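Local atomic coordinates of coat protein (Leviviridae sp., PDB entry 6YFR), a protein that forms the coat of an RNA bacteriophage, its copies assembling into an icosahedral shell that presumably encloses the single-stranded RNA genome. Residues 19-24 / 30-35; 9-12 / 17-20. All blocks are in the same frame, centred on the assembly; numbering follows the deposited sequence.

Overall arrangement
Both contacts lie in the N-terminal part of the five-stranded antiparallel sheet, their centres about 12 Å apart, and share Thr-19 and Trp-20 of strand 16-22. Interaction 2 comes first along the chain: residues 9-12 leave strand 5-9 and meet residues 17-20 across the first hairpin. Interaction 1 follows, as residues 19-24 pair with residues 30-35 where strand 34-41 begins, beside the loop that joins the two strands of the second hairpin. Strand 16-22 is thus bonded along one edge to strand 5-9 and along the other to strand 34-41. Both contacts also touch a second subunit, so the start of the sheet takes part in contacts between subunits as well as in the fold.

Interaction 1: residues 19-24 / 30-35; sequences TWNVTG and GLVPQV
Trp-20 and Val-35 face each other as an antiparallel hydrogen-bonded pair, and their backbones satisfy one another completely. Trp-20 N gives its hydrogen to Val-35 O at 2.8 Å, with the donor in the carbonyl plane, and Val-35 N returns a bond to Trp-20 O at 2.9 Å; both are close to straight. Val-35 O also receives the CA hydrogen of Thr-19 and lies in plane at the edge of the indole, 3.2 Å from Trp-20 CE3. Toward the turn, Val-22 N bonds to Pro-33 O at 2.9 Å. Proline has no N-H to give back, so this pair is joined by a single bond.

Between these bonds sits the non-hydrogen-bonded pair Asn-21 and Gln-34, on the other face of the sheet from Trp-20 and Val-35. Their side chains run alongside each other in the same direction, with the amide planes only 22° apart. Gln-34 NE2 donates to Asn-21 OD1 at 3.3 Å, a bent bond (140° at the hydrogen) that lies somewhat out of both amide planes. Similar first torsions (chi1 -74° for Asn-21) send both side chains off the strands the same way, and the extended Gln-34 chain beyond CG carries NE2 to Asn-21 OD1.

Apolar contacts close the turn end. Val-22 CG2 abuts Pro-33 CB at 3.6 Å, the two side chains crossing at about a right angle, while Val-32 CG1 comes within 3.9 Å of Asn-21 CB.

The paired segments form the loop end of the hairpin of strands 16-22 and 34-41. On one side strand 5-9 bonds to Thr-19 and Asn-21; on the other Gln-34 bonds to Tyr-55 of strand 47-59, against which Pro-33 and Val-35 also pack. Phe-104 of a second subunit, from helix 90-107, meets Trp-20 edge-to-face and packs on Val-35.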
ATOM      1  N   THR A  19     -37.222 -64.864  -4.361  1.00 30.55           N
ATOM      2  CA  THR A  19     -36.859 -65.201  -2.989  1.00 35.73           C
ATOM      3  C   THR A  19     -37.745 -66.309  -2.438  1.00 38.63           C
ATOM      4  O   THR A  19     -38.961 -66.320  -2.653  1.00 60.42           O
ATOM      5  CB  THR A  19     -36.941 -63.979  -2.055  1.00 38.46           C
ATOM      6  OG1 THR A  19     -38.296 -63.528  -1.965  1.00 58.13           O
ATOM      7  CG2 THR A  19     -36.062 -62.845  -2.562  1.00 22.76           C
ATOM      8  N   TRP A  20     -37.110 -67.236  -1.727  1.00 47.90           N
ATOM      9  CA  TRP A  20     -37.764 -68.269  -0.940  1.00 43.29           C
ATOM     10  C   TRP A  20     -37.489 -68.015   0.536  1.00 41.24           C
ATOM     11  O   TRP A  20     -36.384 -67.596   0.907  1.00 46.20           O
ATOM     12  CB  TRP A  20     -37.248 -69.663  -1.301  1.00 34.09           C
ATOM     13  CG  TRP A  20     -37.477 -70.081  -2.712  1.00 40.05           C
ATOM     14  CD1 TRP A  20     -38.423 -70.955  -3.160  1.00 30.84           C
ATOM     15  CD2 TRP A  20     -36.737 -69.663  -3.864  1.00 22.15           C
ATOM     16  NE1 TRP A  20     -38.324 -71.103  -4.522  1.00 47.57           N
ATOM     17  CE2 TRP A  20     -37.297 -70.321  -4.979  1.00 25.48           C
ATOM     18  CE3 TRP A  20     -35.662 -68.794  -4.065  1.00 32.81           C
ATOM     19  CZ2 TRP A  20     -36.816 -70.137  -6.271  1.00 28.41           C
ATOM     20  CZ3 TRP A  20     -35.187 -68.614  -5.352  1.00 35.77           C
ATOM     21  CH2 TRP A  20     -35.762 -69.283  -6.437  1.00 26.45           C
ATOM     22  N   ASN A  21     -38.485 -68.279   1.373  1.00 32.51           N
ATOM     23  CA  ASN A  21     -38.329 -68.211   2.818  1.00 43.43           C
ATOM     24  C   ASN A  21     -38.195 -69.615   3.389  1.00 43.69           C
ATOM     25  O   ASN A  21     -38.863 -70.552   2.933  1.00 45.50           O
ATOM     26  CB  ASN A  21     -39.516 -67.501   3.478  1.00 25.11           C
ATOM     27  CG  ASN A  21     -39.497 -66.000   3.265  1.00 41.34           C
ATOM     28  OD1 ASN A  21     -38.523 -65.441   2.762  1.00 51.90           O
ATOM     29  ND2 ASN A  21     -40.580 -65.338   3.659  1.00 45.49           N
ATOM     30  N   VAL A  22     -37.325 -69.750   4.387  1.00 34.98           N
ATOM     31  CA  VAL A  22     -37.171 -71.003   5.118  1.00 49.78           C
ATOM     32  C   VAL A  22     -38.333 -71.148   6.088  1.00 39.11           C
ATOM     33  O   VAL A  22     -38.570 -70.272   6.928  1.00 57.09           O
ATOM     34  CB  VAL A  22     -35.827 -71.038   5.861  1.00 39.74           C
ATOM     35  CG1 VAL A  22     -35.771 -72.238   6.790  1.00 32.94           C
ATOM     36  CG2 VAL A  22     -34.684 -71.060   4.877  1.00 35.56           C
ATOM     37  N   THR A  23     -39.059 -72.253   5.982  1.00 46.54           N
ATOM     38  CA  THR A  23     -40.246 -72.457   6.798  1.00 48.55           C
ATOM     39  C   THR A  23     -39.873 -73.021   8.164  1.00 46.01           C
ATOM     40  O   THR A  23     -38.842 -73.677   8.329  1.00 62.69           O
ATOM     41  CB  THR A  23     -41.227 -73.401   6.101  1.00 39.23           C
ATOM     42  OG1 THR A  23     -40.566 -74.640   5.812  1.00 66.22           O
ATOM     43  CG2 THR A  23     -41.762 -72.781   4.798  1.00 53.59           C
ATOM     44  N   GLY A  24     -40.724 -72.744   9.150  1.00 64.14           N
ATOM     45  CA  GLY A  24     -40.537 -73.263  10.491  1.00 60.02           C
ATOM     46  C   GLY A  24     -39.512 -72.538  11.328  1.00 50.69           C
ATOM     47  O   GLY A  24     -39.048 -73.087  12.333  1.00 70.52           O
ATOM     48  N   GLY A  30     -38.767 -60.562  10.122  1.00 45.95           N
ATOM     49  CA  GLY A  30     -37.721 -59.839   9.417  1.00 30.47           C
ATOM     50  C   GLY A  30     -36.388 -60.557   9.399  1.00 43.89           C
ATOM     51  O   GLY A  30     -35.516 -60.210   8.596  1.00 47.40           O
ATOM     52  N   LEU A  31     -36.212 -61.557  10.264  1.00 49.08           N
ATOM     53  CA  LEU A  31     -34.998 -62.358  10.318  1.00 49.09           C
ATOM     54  C   LEU A  31     -35.229 -63.795   9.861  1.00 52.80           C
ATOM     55  O   LEU A  31     -34.449 -64.688  10.211  1.00 57.94           O
ATOM     56  CB  LEU A  31     -34.421 -62.332  11.732  1.00 38.71           C
ATOM     57  CG  LEU A  31     -33.944 -60.949  12.173  1.00 40.68           C
ATOM     58  CD1 LEU A  31     -33.636 -60.931  13.658  1.00 43.52           C
ATOM     59  CD2 LEU A  31     -32.725 -60.536  11.367  1.00 32.42           C
ATOM     60  N   VAL A  32     -36.285 -64.036   9.092  1.00 37.25           N
ATOM     61  CA  VAL A  32     -36.509 -65.376   8.538  1.00 46.05           C
ATOM     62  C   VAL A  32     -35.396 -65.695   7.542  1.00 36.71           C
ATOM     63  O   VAL A  32     -35.100 -64.862   6.667  1.00 58.29           O
ATOM     64  CB  VAL A  32     -37.887 -65.459   7.875  1.00 31.73           C
ATOM     65  CG1 VAL A  32     -37.954 -66.640   6.925  1.00 62.80           C
ATOM     66  CG2 VAL A  32     -38.977 -65.575   8.931  1.00 61.65           C
ATOM     67  N   PRO A  33     -34.748 -66.853   7.644  1.00 39.96           N
ATOM     68  CA  PRO A  33     -33.705 -67.202   6.671  1.00 39.32           C
ATOM     69  C   PRO A  33     -34.260 -67.201   5.257  1.00 42.74           C
ATOM     70  O   PRO A  33     -35.390 -67.629   5.015  1.00 37.53           O
ATOM     71  CB  PRO A  33     -33.270 -68.607   7.105  1.00 44.72           C
ATOM     72  CG  PRO A  33     -33.658 -68.701   8.543  1.00 39.06           C
ATOM     73  CD  PRO A  33     -34.905 -67.881   8.685  1.00 39.80           C
ATOM     74  N   GLN A  34     -33.450 -66.715   4.316  1.00 39.46           N
ATOM     75  CA  GLN A  34     -33.899 -66.526   2.946  1.00 28.34           C
ATOM     76  C   GLN A  34     -32.925 -67.141   1.953  1.00 44.06           C
ATOM     77  O   GLN A  34     -31.721 -67.256   2.216  1.00 45.71           O
ATOM     78  CB  GLN A  34     -34.074 -65.039   2.614  1.00 30.12           C
ATOM     79  CG  GLN A  34     -35.328 -64.414   3.188  1.00 55.75           C
ATOM     80  CD  GLN A  34     -35.602 -63.045   2.603  1.00 48.86           C
ATOM     81  OE1 GLN A  34     -34.688 -62.367   2.131  1.00 53.46           O
ATOM     82  NE2 GLN A  34     -36.864 -62.633   2.620  1.00 67.89           N
ATOM     83  N   VAL A  35     -33.469 -67.532   0.802  1.00 31.05           N
ATOM     84  CA  VAL A  35     -32.688 -67.914  -0.369  1.00 32.74           C
ATOM     85  C   VAL A  35     -33.110 -67.009  -1.519  1.00 40.84           C
ATOM     86  O   VAL A  35     -34.301 -66.904  -1.826  1.00 49.09           O
ATOM     87  CB  VAL A  35     -32.890 -69.394  -0.741  1.00 35.75           C
ATOM     88  CG1 VAL A  35     -31.937 -69.787  -1.859  1.00 30.56           C
ATOM     89  CG2 VAL A  35     -32.693 -70.286   0.474  1.00 24.56           C
TER

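Interaction 2: residues 9-12 / 17-20; sequences SPPV and KSTW
Lys-17 nears Pro-10 through the backbone alone, the two carbonyl oxygens, Lys-17 O and Pro-10 O, being 4.4 Å apart; its long side chain leads away from residues 9-12 and lies against Val-36 and Thr-38 of strand 34-41. Ser-18, next along the strand, turns its hydroxyl to the bend of the opposite segment. With OG anti to the backbone N (chi1 167°), it sits 3.4 Å from Ser-9 O, a weak bond at most, and 3.8 Å from Pro-11 CD. Leu-117 of a second subunit packs on both Ser-18 and Pro-11.

Here strands 5-9 and 16-22 make the first beta hairpin of the coat-protein sheet, with strand 5-9 at its edge within the chain. The consecutive prolines, Pro-10 and Pro-11, offer no backbone N-H, and the strand gives way to loop just past Ser-9.

Thr-19 supplies the antiparallel hydrogen-bonded pair with Ser-9. Thr-19 N donates to Ser-9 O at 3.0 Å, nearly straight and in the carbonyl plane. Ser-9 N answers less directly: it reaches Thr-19 O at 3.1 Å through a bent bond (144° at the hydrogen) and makes a second, weak one to Thr-19 OG1 at 3.2 Å. That hydroxyl stands between the backbone N and the carbonyl carbon of Thr-19 (chi1 64°), beside its own carbonyl oxygen and thus close to the same N-H.

Trp-20 does not touch residues 9-12; one face of its indole takes Ser-18 OG, toward the rim.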
ATOM      1  N   SER A   9     -41.318 -64.357  -2.711  1.00 39.06           N
ATOM      2  CA  SER A   9     -41.483 -63.455  -3.847  1.00 28.38           C
ATOM      3  C   SER A   9     -41.203 -64.205  -5.141  1.00 38.27           C
ATOM      4  O   SER A   9     -40.044 -64.557  -5.408  1.00 50.36           O
ATOM      5  CB  SER A   9     -40.559 -62.244  -3.729  1.00 33.18           C
ATOM      6  OG  SER A   9     -40.659 -61.425  -4.886  1.00 47.33           O
ATOM      7  N   PRO A  10     -42.209 -64.454  -5.973  1.00 48.22           N
ATOM      8  CA  PRO A  10     -42.022 -65.325  -7.131  1.00 34.12           C
ATOM      9  C   PRO A  10     -41.325 -64.591  -8.259  1.00 50.32           C
ATOM     10  O   PRO A  10     -41.240 -63.351  -8.247  1.00 49.08           O
ATOM     11  CB  PRO A  10     -43.459 -65.700  -7.512  1.00 32.61           C
ATOM     12  CG  PRO A  10     -44.239 -64.478  -7.144  1.00 65.00           C
ATOM     13  CD  PRO A  10     -43.572 -63.904  -5.912  1.00 58.22           C
ATOM     14  N   PRO A  11     -40.791 -65.313  -9.245  1.00 44.65           N
ATOM     15  CA  PRO A  11     -40.136 -64.641 -10.370  1.00 40.08           C
ATOM     16  C   PRO A  11     -41.142 -63.881 -11.217  1.00 58.25           C
ATOM     17  O   PRO A  11     -42.254 -64.347 -11.479  1.00 51.39           O
ATOM     18  CB  PRO A  11     -39.490 -65.791 -11.151  1.00 53.40           C
ATOM     19  CG  PRO A  11     -40.304 -66.981 -10.800  1.00 38.95           C
ATOM     20  CD  PRO A  11     -40.700 -66.780  -9.363  1.00 42.77           C
ATOM     21  N   VAL A  12     -40.728 -62.700 -11.642  1.00 53.96           N
ATOM     22  CA  VAL A  12     -41.575 -61.770 -12.364  1.00 49.02           C
ATOM     23  C   VAL A  12     -41.153 -61.666 -13.823  1.00 67.87           C
ATOM     24  O   VAL A  12     -41.963 -61.839 -14.736  1.00 61.22           O
ATOM     25  CB  VAL A  12     -41.547 -60.390 -11.673  1.00 51.37           C
ATOM     26  CG1 VAL A  12     -42.394 -59.398 -12.418  1.00 55.29           C
ATOM     27  CG2 VAL A  12     -41.967 -60.523 -10.208  1.00 84.84           C
ATOM     28  N   LYS A  17     -34.918 -60.621  -9.258  1.00 37.66           N
ATOM     29  CA  LYS A  17     -34.723 -61.402  -8.044  1.00 36.86           C
ATOM     30  C   LYS A  17     -35.947 -62.260  -7.765  1.00 35.10           C
ATOM     31  O   LYS A  17     -37.080 -61.850  -8.029  1.00 37.78           O
ATOM     32  CB  LYS A  17     -34.457 -60.505  -6.821  1.00 21.65           C
ATOM     33  CG  LYS A  17     -33.092 -59.834  -6.798  1.00 74.62           C
ATOM     34  CD  LYS A  17     -32.795 -59.237  -5.423  1.00 60.03           C
ATOM     35  CE  LYS A  17     -33.846 -58.213  -5.011  1.00 86.38           C
ATOM     36  NZ  LYS A  17     -33.515 -57.550  -3.716  1.00 98.10           N
ATOM     37  N   SER A  18     -35.702 -63.448  -7.222  1.00 41.64           N
ATOM     38  CA  SER A  18     -36.737 -64.322  -6.692  1.00 30.26           C
ATOM     39  C   SER A  18     -36.288 -64.781  -5.312  1.00 46.39           C
ATOM     40  O   SER A  18     -35.100 -65.038  -5.104  1.00 48.34           O
ATOM     41  CB  SER A  18     -36.981 -65.521  -7.614  1.00 28.94           C
ATOM     42  OG  SER A  18     -37.750 -66.519  -6.969  1.00 98.21           O
ATOM     43  N   THR A  19     -37.222 -64.864  -4.361  1.00 30.55           N
ATOM     44  CA  THR A  19     -36.859 -65.201  -2.989  1.00 35.73           C
ATOM     45  C   THR A  19     -37.745 -66.309  -2.438  1.00 38.63           C
ATOM     46  O   THR A  19     -38.961 -66.320  -2.653  1.00 60.42           O
ATOM     47  CB  THR A  19     -36.941 -63.979  -2.055  1.00 38.46           C
ATOM     48  OG1 THR A  19     -38.296 -63.528  -1.965  1.00 58.13           O
ATOM     49  CG2 THR A  19     -36.062 -62.845  -2.562  1.00 22.76           C
ATOM     50  N   TRP A  20     -37.110 -67.236  -1.727  1.00 47.90           N
ATOM     51  CA  TRP A  20     -37.764 -68.269  -0.940  1.00 43.29           C
ATOM     52  C   TRP A  20     -37.489 -68.015   0.536  1.00 41.24           C
ATOM     53  O   TRP A  20     -36.384 -67.596   0.907  1.00 46.20           O
ATOM     54  CB  TRP A  20     -37.248 -69.663  -1.301  1.00 34.09           C
ATOM     55  CG  TRP A  20     -37.477 -70.081  -2.712  1.00 40.05           C
ATOM     56  CD1 TRP A  20     -38.423 -70.955  -3.160  1.00 30.84           C
ATOM     57  CD2 TRP A  20     -36.737 -69.663  -3.864  1.00 22.15           C
ATOM     58  NE1 TRP A  20     -38.324 -71.103  -4.522  1.00 47.57           N
ATOM     59  CE2 TRP A  20     -37.297 -70.321  -4.979  1.00 25.48           C
ATOM     60  CE3 TRP A  20     -35.662 -68.794  -4.065  1.00 32.81           C
ATOM     61  CZ2 TRP A  20     -36.816 -70.137  -6.271  1.00 28.41           C
ATOM     62  CZ3 TRP A  20     -35.187 -68.614  -5.352  1.00 35.77           C
ATOM     63  CH2 TRP A  20     -35.762 -69.283  -6.437  1.00 26.45           C
TER